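Local coordinates for PA3566 protein (Pseudomonas aeruginosa, PDB 1X7V), which is of unknown function but belongs to the antibiotic biosynthesis monooxygenase family and may act as an oxidoreductase, at residues Leu23-Glu37 with Thr73-Leu87. Residues are numbered along the deposited sequence; the frame is centred on the assembly and turned at random.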
# COMPACT_ATOMS: atom_id res chain seq x y z
N LEU A 23 3.32 -0.25 -12.67
CA LEU A 23 2.98 -0.45 -11.26
C LEU A 23 2.84 0.88 -10.44
O LEU A 23 1.92 1.03 -9.61
CB LEU A 23 4.00 -1.43 -10.63
CG LEU A 23 3.78 -1.70 -9.12
CD1 LEU A 23 2.37 -2.28 -8.96
CD2 LEU A 23 4.86 -2.58 -8.46
N GLU A 24 3.74 1.83 -10.64
CA GLU A 24 3.66 3.15 -10.03
C GLU A 24 2.34 3.83 -10.36
O GLU A 24 1.74 4.42 -9.47
CB GLU A 24 4.80 4.03 -10.52
CG GLU A 24 4.75 5.49 -9.98
CD GLU A 24 5.95 6.33 -10.44
OE1 GLU A 24 7.07 5.76 -10.63
OE2 GLU A 24 5.78 7.56 -10.59
N ARG A 25 1.91 3.76 -11.63
CA ARG A 25 0.63 4.33 -12.08
C ARG A 25 -0.49 3.74 -11.24
O ARG A 25 -1.32 4.45 -10.73
CB ARG A 25 0.40 4.03 -13.57
CG ARG A 25 -0.87 4.56 -14.05
CD ARG A 25 -0.95 4.54 -15.54
NE ARG A 25 -0.70 3.23 -16.04
CZ ARG A 25 0.27 2.90 -16.90
NH1 ARG A 25 1.08 3.80 -17.48
NH2 ARG A 25 0.37 1.64 -17.23
N GLU A 26 -0.47 2.43 -11.08
CA GLU A 26 -1.51 1.72 -10.36
C GLU A 26 -1.49 2.03 -8.86
O GLU A 26 -2.57 2.24 -8.27
CB GLU A 26 -1.39 0.22 -10.63
CG GLU A 26 -1.69 -0.14 -12.09
CD GLU A 26 -3.10 0.30 -12.59
OE1 GLU A 26 -4.09 -0.27 -12.07
OE2 GLU A 26 -3.23 1.19 -13.50
N LEU A 27 -0.30 2.02 -8.26
CA LEU A 27 -0.13 2.36 -6.82
C LEU A 27 -0.54 3.80 -6.51
O LEU A 27 -1.17 4.09 -5.49
CB LEU A 27 1.32 2.09 -6.37
CG LEU A 27 1.79 0.66 -6.34
CD1 LEU A 27 3.30 0.54 -6.09
CD2 LEU A 27 0.96 -0.16 -5.28
N ARG A 28 -0.23 4.73 -7.40
CA ARG A 28 -0.55 6.16 -7.14
C ARG A 28 -2.10 6.35 -6.99
O ARG A 28 -2.59 7.17 -6.18
CB ARG A 28 -0.01 7.03 -8.26
CG ARG A 28 1.50 7.35 -8.20
CD ARG A 28 1.85 8.17 -9.45
NE ARG A 28 3.24 8.65 -9.47
CZ ARG A 28 3.70 9.73 -8.84
NH1 ARG A 28 2.92 10.51 -8.11
NH2 ARG A 28 4.98 10.05 -8.97
N ALA A 29 -2.84 5.53 -7.70
CA ALA A 29 -4.30 5.61 -7.73
C ALA A 29 -4.87 5.30 -6.38
O ALA A 29 -6.02 5.74 -6.06
CB ALA A 29 -4.87 4.64 -8.73
N LEU A 30 -4.12 4.53 -5.60
CA LEU A 30 -4.59 4.14 -4.25
C LEU A 30 -4.59 5.27 -3.22
O LEU A 30 -5.32 5.22 -2.20
CB LEU A 30 -3.77 2.97 -3.74
CG LEU A 30 -4.03 1.66 -4.48
CD1 LEU A 30 -2.99 0.60 -4.10
CD2 LEU A 30 -5.37 1.16 -4.13
N VAL A 31 -3.71 6.26 -3.41
CA VAL A 31 -3.34 7.12 -2.32
C VAL A 31 -4.45 8.10 -1.86
O VAL A 31 -4.78 8.13 -0.66
CB VAL A 31 -1.97 7.82 -2.64
CG1 VAL A 31 -1.58 8.79 -1.52
CG2 VAL A 31 -0.88 6.77 -2.86
N ALA A 32 -5.00 8.90 -2.77
CA ALA A 32 -5.98 9.89 -2.35
C ALA A 32 -7.21 9.20 -1.74
O ALA A 32 -7.65 9.61 -0.65
CB ALA A 32 -6.39 10.77 -3.51
N PRO A 33 -7.77 8.18 -2.40
CA PRO A 33 -8.96 7.60 -1.78
C PRO A 33 -8.65 6.91 -0.45
O PRO A 33 -9.51 6.91 0.47
CB PRO A 33 -9.49 6.63 -2.83
CG PRO A 33 -8.37 6.40 -3.75
CD PRO A 33 -7.48 7.57 -3.71
N SER A 34 -7.48 6.31 -0.34
CA SER A 34 -7.12 5.63 0.92
C SER A 34 -6.94 6.63 2.06
O SER A 34 -7.38 6.39 3.20
CB SER A 34 -5.91 4.74 0.76
OG SER A 34 -6.13 3.66 -0.14
N ARG A 35 -6.30 7.76 1.78
CA ARG A 35 -6.06 8.79 2.80
C ARG A 35 -7.39 9.33 3.39
O ARG A 35 -7.44 9.70 4.58
CB ARG A 35 -5.28 9.95 2.20
CG ARG A 35 -3.81 9.71 2.11
CD ARG A 35 -3.13 10.85 1.32
NE ARG A 35 -1.69 10.61 1.30
CZ ARG A 35 -0.82 11.40 0.70
NH1 ARG A 35 -1.23 12.51 0.12
NH2 ARG A 35 0.47 11.10 0.71
N ALA A 36 -8.45 9.32 2.57
CA ALA A 36 -9.76 9.84 2.95
C ALA A 36 -10.52 8.87 3.86
O ALA A 36 -11.48 9.27 4.53
CB ALA A 36 -10.58 10.13 1.69
N GLU A 37 -10.12 7.59 3.85
CA GLU A 37 -10.89 6.58 4.58
C GLU A 37 -10.90 6.82 6.10
O GLU A 37 -9.91 7.23 6.67
CB GLU A 37 -10.35 5.19 4.32
CG GLU A 37 -10.60 4.68 2.95
CD GLU A 37 -10.01 3.28 2.82
OE1 GLU A 37 -10.47 2.40 3.60
OE2 GLU A 37 -9.09 3.07 1.97
N THR A 73 -12.86 -1.82 -0.03
CA THR A 73 -13.17 -0.63 -0.81
C THR A 73 -13.00 -0.95 -2.26
O THR A 73 -12.26 -1.86 -2.62
CB THR A 73 -12.28 0.60 -0.43
OG1 THR A 73 -10.90 0.29 -0.66
CG2 THR A 73 -12.46 0.98 1.02
N GLU A 74 -13.67 -0.12 -3.06
CA GLU A 74 -13.63 -0.11 -4.52
C GLU A 74 -12.22 0.12 -5.04
O GLU A 74 -11.75 -0.64 -5.85
CB GLU A 74 -14.53 1.02 -4.98
CG GLU A 74 -14.88 1.03 -6.44
CD GLU A 74 -16.15 1.88 -6.77
OE1 GLU A 74 -16.58 1.88 -7.94
OE2 GLU A 74 -16.73 2.53 -5.85
N HIS A 75 -11.55 1.16 -4.54
CA HIS A 75 -10.17 1.47 -4.95
C HIS A 75 -9.21 0.33 -4.66
O HIS A 75 -8.39 -0.04 -5.52
CB HIS A 75 -9.67 2.84 -4.41
CG HIS A 75 -9.72 2.99 -2.93
ND1 HIS A 75 -10.88 3.28 -2.24
CD2 HIS A 75 -8.73 2.95 -2.00
CE1 HIS A 75 -10.61 3.36 -0.94
NE2 HIS A 75 -9.31 3.16 -0.77
N PHE A 76 -9.31 -0.25 -3.47
CA PHE A 76 -8.43 -1.31 -3.12
C PHE A 76 -8.65 -2.54 -4.01
O PHE A 76 -7.69 -3.20 -4.47
CB PHE A 76 -8.62 -1.71 -1.67
CG PHE A 76 -7.73 -2.84 -1.25
CD1 PHE A 76 -6.45 -2.58 -0.80
CD2 PHE A 76 -8.15 -4.17 -1.36
CE1 PHE A 76 -5.59 -3.61 -0.41
CE2 PHE A 76 -7.29 -5.22 -1.00
CZ PHE A 76 -6.02 -4.94 -0.53
N LEU A 77 -9.91 -2.89 -4.24
CA LEU A 77 -10.20 -4.05 -5.09
C LEU A 77 -9.87 -3.80 -6.56
O LEU A 77 -9.46 -4.73 -7.24
CB LEU A 77 -11.63 -4.52 -4.91
CG LEU A 77 -11.92 -5.10 -3.53
CD1 LEU A 77 -13.40 -5.41 -3.42
CD2 LEU A 77 -11.08 -6.34 -3.17
N ARG A 78 -9.99 -2.56 -7.03
CA ARG A 78 -9.52 -2.23 -8.39
C ARG A 78 -8.02 -2.45 -8.61
O ARG A 78 -7.58 -2.81 -9.72
CB ARG A 78 -9.89 -0.80 -8.78
CG ARG A 78 -11.34 -0.65 -9.22
CD ARG A 78 -11.57 0.70 -9.88
NE ARG A 78 -11.28 1.79 -8.94
CZ ARG A 78 -12.19 2.59 -8.36
NH1 ARG A 78 -13.50 2.49 -8.65
NH2 ARG A 78 -11.78 3.51 -7.51
N PHE A 79 -7.23 -2.25 -7.55
CA PHE A 79 -5.81 -2.51 -7.64
C PHE A 79 -5.58 -4.03 -7.83
O PHE A 79 -4.76 -4.46 -8.69
CB PHE A 79 -5.07 -2.00 -6.41
CG PHE A 79 -3.65 -2.38 -6.42
CD1 PHE A 79 -2.75 -1.65 -7.17
CD2 PHE A 79 -3.23 -3.55 -5.80
CE1 PHE A 79 -1.42 -2.03 -7.24
CE2 PHE A 79 -1.91 -3.94 -5.87
CZ PHE A 79 -0.99 -3.16 -6.60
N SER A 80 -6.36 -4.82 -7.09
CA SER A 80 -6.32 -6.27 -7.17
C SER A 80 -6.73 -6.80 -8.54
O SER A 80 -6.25 -7.88 -8.93
CB SER A 80 -7.27 -6.89 -6.12
OG SER A 80 -7.14 -6.22 -4.88
N ARG A 81 -7.58 -6.07 -9.25
CA ARG A 81 -8.19 -6.56 -10.49
C ARG A 81 -7.35 -6.33 -11.73
O ARG A 81 -7.47 -5.32 -12.43
CB ARG A 81 -9.58 -5.95 -10.70
CG ARG A 81 -10.56 -6.54 -9.80
CD ARG A 81 -11.84 -5.76 -9.77
NE ARG A 81 -12.41 -5.62 -11.11
CZ ARG A 81 -13.44 -4.83 -11.38
NH1 ARG A 81 -14.01 -4.10 -10.41
NH2 ARG A 81 -13.90 -4.74 -12.63
N GLY A 82 -6.51 -7.31 -12.01
CA GLY A 82 -5.84 -7.37 -13.28
C GLY A 82 -4.36 -7.09 -13.16
O GLY A 82 -3.65 -7.25 -14.14
N ASN A 83 -3.86 -6.70 -12.00
CA ASN A 83 -2.44 -6.31 -11.92
C ASN A 83 -1.44 -7.41 -11.53
O ASN A 83 -0.27 -7.15 -11.45
CB ASN A 83 -2.28 -5.08 -11.03
CG ASN A 83 -3.00 -3.86 -11.61
OD1 ASN A 83 -2.89 -3.60 -12.80
ND2 ASN A 83 -3.76 -3.13 -10.76
N GLU A 84 -1.89 -8.65 -11.35
CA GLU A 84 -1.02 -9.67 -10.81
C GLU A 84 0.24 -9.88 -11.66
O GLU A 84 1.32 -10.06 -11.12
CB GLU A 84 -1.80 -10.98 -10.62
CG GLU A 84 -0.98 -12.12 -10.06
CD GLU A 84 -1.84 -13.35 -9.65
OE1 GLU A 84 -1.30 -14.21 -8.93
OE2 GLU A 84 -3.01 -13.46 -10.03
N ALA A 85 0.13 -9.78 -12.99
CA ALA A 85 1.30 -9.96 -13.86
C ALA A 85 2.32 -8.83 -13.74
O ALA A 85 3.48 -9.00 -14.13
CB ALA A 85 0.89 -10.14 -15.31
N LEU A 86 1.93 -7.70 -13.15
CA LEU A 86 2.84 -6.57 -12.90
C LEU A 86 3.72 -6.79 -11.67
O LEU A 86 4.66 -6.04 -11.47
CB LEU A 86 2.06 -5.25 -12.70
CG LEU A 86 1.19 -4.63 -13.80
CD1 LEU A 86 0.83 -3.17 -13.43
CD2 LEU A 86 1.85 -4.68 -15.15
N LEU A 87 3.43 -7.80 -10.86
CA LEU A 87 4.01 -7.97 -9.54
C LEU A 87 4.97 -9.14 -9.53
O LEU A 87 4.69 -10.19 -10.10
CB LEU A 87 2.92 -8.29 -8.50
CG LEU A 87 1.85 -7.26 -8.25
CD1 LEU A 87 0.72 -7.83 -7.41
CD2 LEU A 87 2.48 -6.06 -7.56
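Phe79 drives its ring as a knob into the hole formed by Leu23, Glu26, Leu27 and Leu30, where helices 23-36 and 74-80 run nearly antiparallel (166°), their axes 9.5 Å apart. With CG anti to the backbone N (chi1 174°), the ring reaches along the neighbouring helix. Leu27 CD2 comes within 3.6 Å of Phe79 CE1, Leu23 CD1 lies at the ring edge, and Leu30 CD1 makes an off-centre CH-pi contact, its side chain crossing that of Phe79 at about a right angle. Leucines suit this place because one methyl of each can turn to the ring while the other packs differently, as Leu30 CD2 does against His75 O.

One turn back, the imidazole of His75 takes Pro33 CB over the centre of one face, 3.6 Å from the ring centroid; proline suits the spot as a compact, apolar CH-pi partner with no backbone N-H to satisfy. Off-centre on the other face lies OG1 of Thr73, the N-cap of helix 74-80, which accepts from Phe76 N and is also hydrogen-bonded with His70 O. Within the ring plane, His75 NE2 donates to Glu37 OE2 at 2.8 Å, although the carboxylate is turned steeply (74°) and receives the bond from above its own plane. The same oxygen also binds His70 ND1, so one acidic residue ties two histidines to the helix end.

Asn83 ND2 bridges Phe79 O and Glu26 OE1, the latter at 3.2 Å, closing the turn after helix 74-80 against the first helix. Leu23 and Leu27 also reach Ile13 of the sheet, so this is the helical layer over an antiparallel four-stranded sheet, as in the alpha-beta plait of dimeric alpha-beta barrel proteins.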